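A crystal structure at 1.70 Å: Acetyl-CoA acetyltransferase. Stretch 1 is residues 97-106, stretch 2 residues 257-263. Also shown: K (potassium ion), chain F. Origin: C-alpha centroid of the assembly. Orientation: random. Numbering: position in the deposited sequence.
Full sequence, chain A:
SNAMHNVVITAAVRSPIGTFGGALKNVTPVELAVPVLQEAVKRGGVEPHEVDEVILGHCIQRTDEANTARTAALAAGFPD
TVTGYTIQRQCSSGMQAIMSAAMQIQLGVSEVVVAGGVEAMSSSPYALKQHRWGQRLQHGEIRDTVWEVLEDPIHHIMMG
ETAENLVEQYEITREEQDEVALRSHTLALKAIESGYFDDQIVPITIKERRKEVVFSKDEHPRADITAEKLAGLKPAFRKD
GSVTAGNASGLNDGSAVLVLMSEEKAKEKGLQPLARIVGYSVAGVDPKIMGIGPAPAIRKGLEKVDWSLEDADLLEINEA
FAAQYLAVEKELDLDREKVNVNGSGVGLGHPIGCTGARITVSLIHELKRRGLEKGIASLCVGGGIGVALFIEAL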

ATOM      1  N   ALA A  97     -24.645  13.179 -18.685  1.00 11.12           N
ATOM      2  CA  ALA A  97     -24.540  14.525 -18.112  1.00 12.28           C
ATOM      3  C   ALA A  97     -25.266  15.533 -18.998  1.00 13.13           C
ATOM      4  O   ALA A  97     -25.974  16.410 -18.509  1.00 12.52           O
ATOM      5  CB  ALA A  97     -23.066  14.937 -17.912  1.00 11.30           C
ATOM      6  N   ILE A  98     -25.081  15.403 -20.304  1.00 11.57           N
ATOM      7  CA  ILE A  98     -25.761  16.289 -21.242  1.00 11.66           C
ATOM      8  C   ILE A  98     -27.272  16.065 -21.194  1.00 11.83           C
ATOM      9  O   ILE A  98     -28.043  17.019 -21.252  1.00 12.76           O
ATOM     10  CB  ILE A  98     -25.231  16.076 -22.666  1.00 12.12           C
ATOM     11  CG1 ILE A  98     -23.773  16.549 -22.732  1.00 13.52           C
ATOM     12  CG2 ILE A  98     -26.122  16.799 -23.690  1.00 14.37           C
ATOM     13  CD1 ILE A  98     -23.013  16.028 -23.951  1.00 15.15           C
ATOM     14  N   MET A  99     -27.696  14.806 -21.100  1.00 11.25           N
ATOM     15  CA  MET A  99     -29.123  14.489 -21.020  1.00 11.78           C
ATOM     16  C   MET A  99     -29.763  15.037 -19.744  1.00 13.53           C
ATOM     17  O   MET A  99     -30.876  15.571 -19.779  1.00 14.60           O
ATOM     18  CB  MET A  99     -29.345  12.974 -21.130  1.00 11.55           C
ATOM     19  CG  MET A  99     -28.940  12.450 -22.503  1.00 14.63           C
ATOM     20  SD  MET A  99     -28.461  10.711 -22.476  1.00 17.59           S
ATOM     21  CE  MET A  99     -29.924   9.964 -21.751  1.00 16.33           C
ATOM     22  N   SER A 100     -29.044  14.915 -18.634  1.00 12.87           N
ATOM     23  CA  SER A 100     -29.525  15.412 -17.359  1.00 13.24           C
ATOM     24  C   SER A 100     -29.618  16.941 -17.379  1.00 13.86           C
ATOM     25  O   SER A 100     -30.560  17.519 -16.820  1.00 13.43           O
ATOM     26  CB  SER A 100     -28.628  14.919 -16.227  1.00 14.91           C
ATOM     27  OG  SER A 100     -28.806  13.521 -16.028  1.00 16.02           O
ATOM     28  N   ALA A 101     -28.662  17.586 -18.041  1.00 14.34           N
ATOM     29  CA  ALA A 101     -28.728  19.035 -18.228  1.00 13.28           C
ATOM     30  C   ALA A 101     -29.968  19.392 -19.043  1.00 13.81           C
ATOM     31  O   ALA A 101     -30.711  20.339 -18.715  1.00 13.16           O
ATOM     32  CB  ALA A 101     -27.466  19.546 -18.939  1.00 13.76           C
ATOM     33  N   ALA A 102     -30.203  18.632 -20.111  1.00 12.84           N
ATOM     34  CA  ALA A 102     -31.375  18.893 -20.941  1.00 14.41           C
ATOM     35  C   ALA A 102     -32.662  18.745 -20.127  1.00 15.94           C
ATOM     36  O   ALA A 102     -33.590  19.557 -20.260  1.00 15.74           O
ATOM     37  CB  ALA A 102     -31.387  17.969 -22.154  1.00 14.77           C
ATOM     38  N   MET A 103     -32.719  17.729 -19.269  1.00 14.62           N
ATOM     39  CA  MET A 103     -33.902  17.542 -18.435  1.00 14.51           C
ATOM     40  C   MET A 103     -34.151  18.753 -17.550  1.00 16.70           C
ATOM     41  O   MET A 103     -35.278  19.228 -17.456  1.00 15.02           O
ATOM     42  CB  MET A 103     -33.794  16.281 -17.567  1.00 15.19           C
ATOM     43  CG  MET A 103     -33.755  14.992 -18.373  1.00 14.14           C
ATOM     44  SD  MET A 103     -34.103  13.508 -17.382  1.00 17.28           S
ATOM     45  CE  MET A 103     -32.675  13.450 -16.298  1.00 25.41           C
ATOM     46  N   GLN A 104     -33.105  19.241 -16.888  1.00 14.01           N
ATOM     47  CA  GLN A 104     -33.258  20.412 -16.030  1.00 13.62           C
ATOM     48  C   GLN A 104     -33.763  21.608 -16.830  1.00 14.72           C
ATOM     49  O   GLN A 104     -34.615  22.360 -16.367  1.00 14.88           O
ATOM     50  CB  GLN A 104     -31.939  20.779 -15.348  1.00 12.26           C
ATOM     51  CG  GLN A 104     -31.500  19.772 -14.298  1.00 13.32           C
ATOM     52  CD  GLN A 104     -30.389  20.302 -13.406  1.00 19.45           C
ATOM     53  OE1 GLN A 104     -29.816  21.363 -13.666  1.00 24.60           O
ATOM     54  NE2 GLN A 104     -30.079  19.562 -12.356  1.00 21.19           N
ATOM     55  N   ILE A 105     -33.233  21.787 -18.034  1.00 14.34           N
ATOM     56  CA  ILE A 105     -33.639  22.927 -18.857  1.00 14.34           C
ATOM     57  C   ILE A 105     -35.064  22.762 -19.368  1.00 16.18           C
ATOM     58  O   ILE A 105     -35.854  23.707 -19.335  1.00 16.63           O
ATOM     59  CB  ILE A 105     -32.653  23.149 -20.013  1.00 13.10           C
ATOM     60  CG1 ILE A 105     -31.283  23.542 -19.436  1.00 14.69           C
ATOM     61  CG2 ILE A 105     -33.200  24.201 -21.005  1.00 13.71           C
ATOM     62  CD1 ILE A 105     -30.129  23.441 -20.437  1.00 16.03           C
ATOM     63  N   GLN A 106     -35.405  21.562 -19.829  1.00 15.21           N
ATOM     64  CA  GLN A 106     -36.764  21.336 -20.315  1.00 15.68           C
ATOM     65  C   GLN A 106     -37.796  21.657 -19.236  1.00 16.68           C
ATOM     66  O   GLN A 106     -38.864  22.218 -19.523  1.00 17.37           O
ATOM     67  CB  GLN A 106     -36.939  19.888 -20.762  1.00 16.02           C
ATOM     68  CG  GLN A 106     -36.102  19.469 -21.965  1.00 19.16           C
ATOM     69  CD  GLN A 106     -36.190  17.962 -22.194  1.00 29.30           C
ATOM     70  OE1 GLN A 106     -35.242  17.207 -21.914  1.00 25.53           O
ATOM     71  NE2 GLN A 106     -37.348  17.513 -22.672  1.00 31.67           N
ATOM     72  N   VAL A 257     -16.991  19.642 -22.809  1.00 11.80           N
ATOM     73  CA  VAL A 257     -18.004  20.433 -22.118  1.00 14.04           C
ATOM     74  C   VAL A 257     -18.896  21.130 -23.146  1.00 15.75           C
ATOM     75  O   VAL A 257     -18.398  21.635 -24.149  1.00 17.88           O
ATOM     76  CB  VAL A 257     -17.304  21.523 -21.248  1.00 17.85           C
ATOM     77  CG1 VAL A 257     -18.295  22.445 -20.621  1.00 18.18           C
ATOM     78  CG2 VAL A 257     -16.446  20.865 -20.145  1.00 21.12           C
ATOM     79  N   LEU A 258     -20.204  21.131 -22.900  1.00 13.65           N
ATOM     80  CA  LEU A 258     -21.141  21.914 -23.705  1.00 13.07           C
ATOM     81  C   LEU A 258     -21.786  22.965 -22.811  1.00 13.75           C
ATOM     82  O   LEU A 258     -21.947  22.751 -21.608  1.00 14.05           O
ATOM     83  CB  LEU A 258     -22.254  21.028 -24.268  1.00 15.69           C
ATOM     84  CG  LEU A 258     -21.980  20.072 -25.428  1.00 18.93           C
ATOM     85  CD1 LEU A 258     -20.900  19.060 -25.054  1.00 26.63           C
ATOM     86  CD2 LEU A 258     -23.292  19.382 -25.760  1.00 22.20           C
ATOM     87  N   VAL A 259     -22.186  24.093 -23.402  1.00 13.63           N
ATOM     88  CA  VAL A 259     -23.059  25.025 -22.700  1.00 13.87           C
ATOM     89  C   VAL A 259     -24.451  24.845 -23.292  1.00 14.12           C
ATOM     90  O   VAL A 259     -24.630  24.929 -24.515  1.00 15.12           O
ATOM     91  CB  VAL A 259     -22.611  26.501 -22.860  1.00 13.17           C
ATOM     92  CG1 VAL A 259     -23.625  27.438 -22.192  1.00 15.39           C
ATOM     93  CG2 VAL A 259     -21.202  26.704 -22.270  1.00 13.62           C
ATOM     94  N   LEU A 260     -25.423  24.556 -22.431  1.00 12.78           N
ATOM     95  CA  LEU A 260     -26.798  24.346 -22.864  1.00 13.95           C
ATOM     96  C   LEU A 260     -27.698  25.372 -22.207  1.00 14.15           C
ATOM     97  O   LEU A 260     -27.452  25.784 -21.071  1.00 14.64           O
ATOM     98  CB  LEU A 260     -27.272  22.936 -22.475  1.00 13.15           C
ATOM     99  CG  LEU A 260     -26.460  21.769 -23.039  1.00 16.07           C
ATOM    100  CD1 LEU A 260     -25.375  21.285 -22.039  1.00 16.00           C
ATOM    101  CD2 LEU A 260     -27.392  20.627 -23.389  1.00 19.78           C
ATOM    102  N   MET A 261     -28.758  25.780 -22.903  1.00 12.84           N
ATOM    103  CA  MET A 261     -29.725  26.684 -22.295  1.00 13.34           C
ATOM    104  C   MET A 261     -31.078  26.515 -22.985  1.00 14.36           C
ATOM    105  O   MET A 261     -31.185  25.814 -23.989  1.00 14.04           O
ATOM    106  CB  MET A 261     -29.240  28.142 -22.377  1.00 16.11           C
ATOM    107  CG  MET A 261     -29.129  28.678 -23.814  1.00 13.76           C
ATOM    108  SD  MET A 261     -28.473  30.368 -23.860  1.00 17.47           S
ATOM    109  CE  MET A 261     -26.795  30.070 -23.272  1.00 17.44           C
ATOM    110  N   SER A 262     -32.119  27.114 -22.428  1.00 14.84           N
ATOM    111  CA  SER A 262     -33.412  27.073 -23.100  1.00 17.46           C
ATOM    112  C   SER A 262     -33.315  27.872 -24.388  1.00 18.20           C
ATOM    113  O   SER A 262     -32.540  28.827 -24.483  1.00 17.22           O
ATOM    114  CB  SER A 262     -34.520  27.626 -22.208  1.00 18.24           C
ATOM    115  OG  SER A 262     -34.332  29.017 -21.968  1.00 19.17           O
ATOM    116  N   GLU A 263     -34.090  27.477 -25.386  1.00 17.66           N
ATOM    117  CA  GLU A 263     -34.104  28.225 -26.629  1.00 18.67           C
ATOM    118  C   GLU A 263     -34.559  29.670 -26.386  1.00 20.09           C
ATOM    119  O   GLU A 263     -34.088  30.598 -27.044  1.00 20.26           O
ATOM    120  CB  GLU A 263     -34.992  27.537 -27.661  1.00 18.24           C
ATOM    121  CG  GLU A 263     -34.815  28.140 -29.058  1.00 19.70           C
ATOM    122  CD  GLU A 263     -35.386  27.274 -30.159  1.00 26.53           C
ATOM    123  OE1 GLU A 263     -36.050  26.262 -29.856  1.00 24.15           O
ATOM    124  OE2 GLU A 263     -35.169  27.612 -31.343  1.00 28.32           O
TER
HETATM  125  K     K F 395     -30.018  13.581 -13.345  1.00 23.53           K

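How do the two backbones lie against each other? Residues 97-106 form part of a longer α-helix, and residues 257-262 form the end of a strand that begins earlier in the chain. Their axes run in nearly the same direction, 22° apart, and approach to 8.0 Å, so the helix lies along the strand and does not cut steeply across it. The CA atoms of I98 and L258 are 7.7 Å apart, those of A101 and L260 7.3 Å, and those of I105 and S262 5.9 Å, so the backbones draw closer toward the C-terminal end of the contact. The matching steps differ because a helix rises slowly: seven residue steps of helix, from I98 to I105, keep pace with four steps of strand, from L258 to S262.

What holds the helix backbone, if no hydrogen bond joins it to the strand? The helix satisfies its own polar groups through i to i+4 bonds, such as A101 N to A97 O at 3.0 Å and I105 N to A101 O at 3.0 Å. With the amides of 101-106 and the carbonyls of 97-102 occupied in this way, it offers the strand chiefly a surface of side chains. The contact is therefore one of apolar packing, burying 318 Å² summed over both sides.

Which side chains make up that packing? On the helix they are I98, A101 and I105, spaced three and four residues apart and so gathered along one side. On the strand, L258 and L260 are two residues apart, and the alternation of a strand sends both CA-to-CB bonds toward the helix, while those of V257 and M261 point away. I98 starts sideways, but its end comes nearer: its CD1 lies 3.8 Å from CD2 of L258, and its CG2 lies 4.0 Å from CD2 of L260. The small methyl of A101 leaves the middle of the contact to leucine, with A101 CB 4.1 Å from L260 CD1. L260 thus touches all three helix residues, its chi2 of 95° lying between the usual wells.

Why is so much of I105 covered by the strand? Its CA-to-CB bond points toward the strand where the backbones are closest, and 82 Å² of the residue is covered, the largest covered area of any residue in either stretch. I105 CD1 packs 3.5 Å from L260 CB and also reaches within 3.7 Å of M261 N, while I105 CG2 lies 3.4 Å from S262 N and 3.9 Å from S262 CB. These are van der Waals contacts, since a methyl group cannot accept a hydrogen bond from an amide. S262 has another task: it sits at the N-cap position, and its side chain caps a backbone nitrogen just past the stretch.

Does the potassium ion take part in this contact? It does not bridge the stretches. S100 OG binds it at 2.9 Å from K, with three further atoms from elsewhere in the structure, and S100 lies out of reach of the strand.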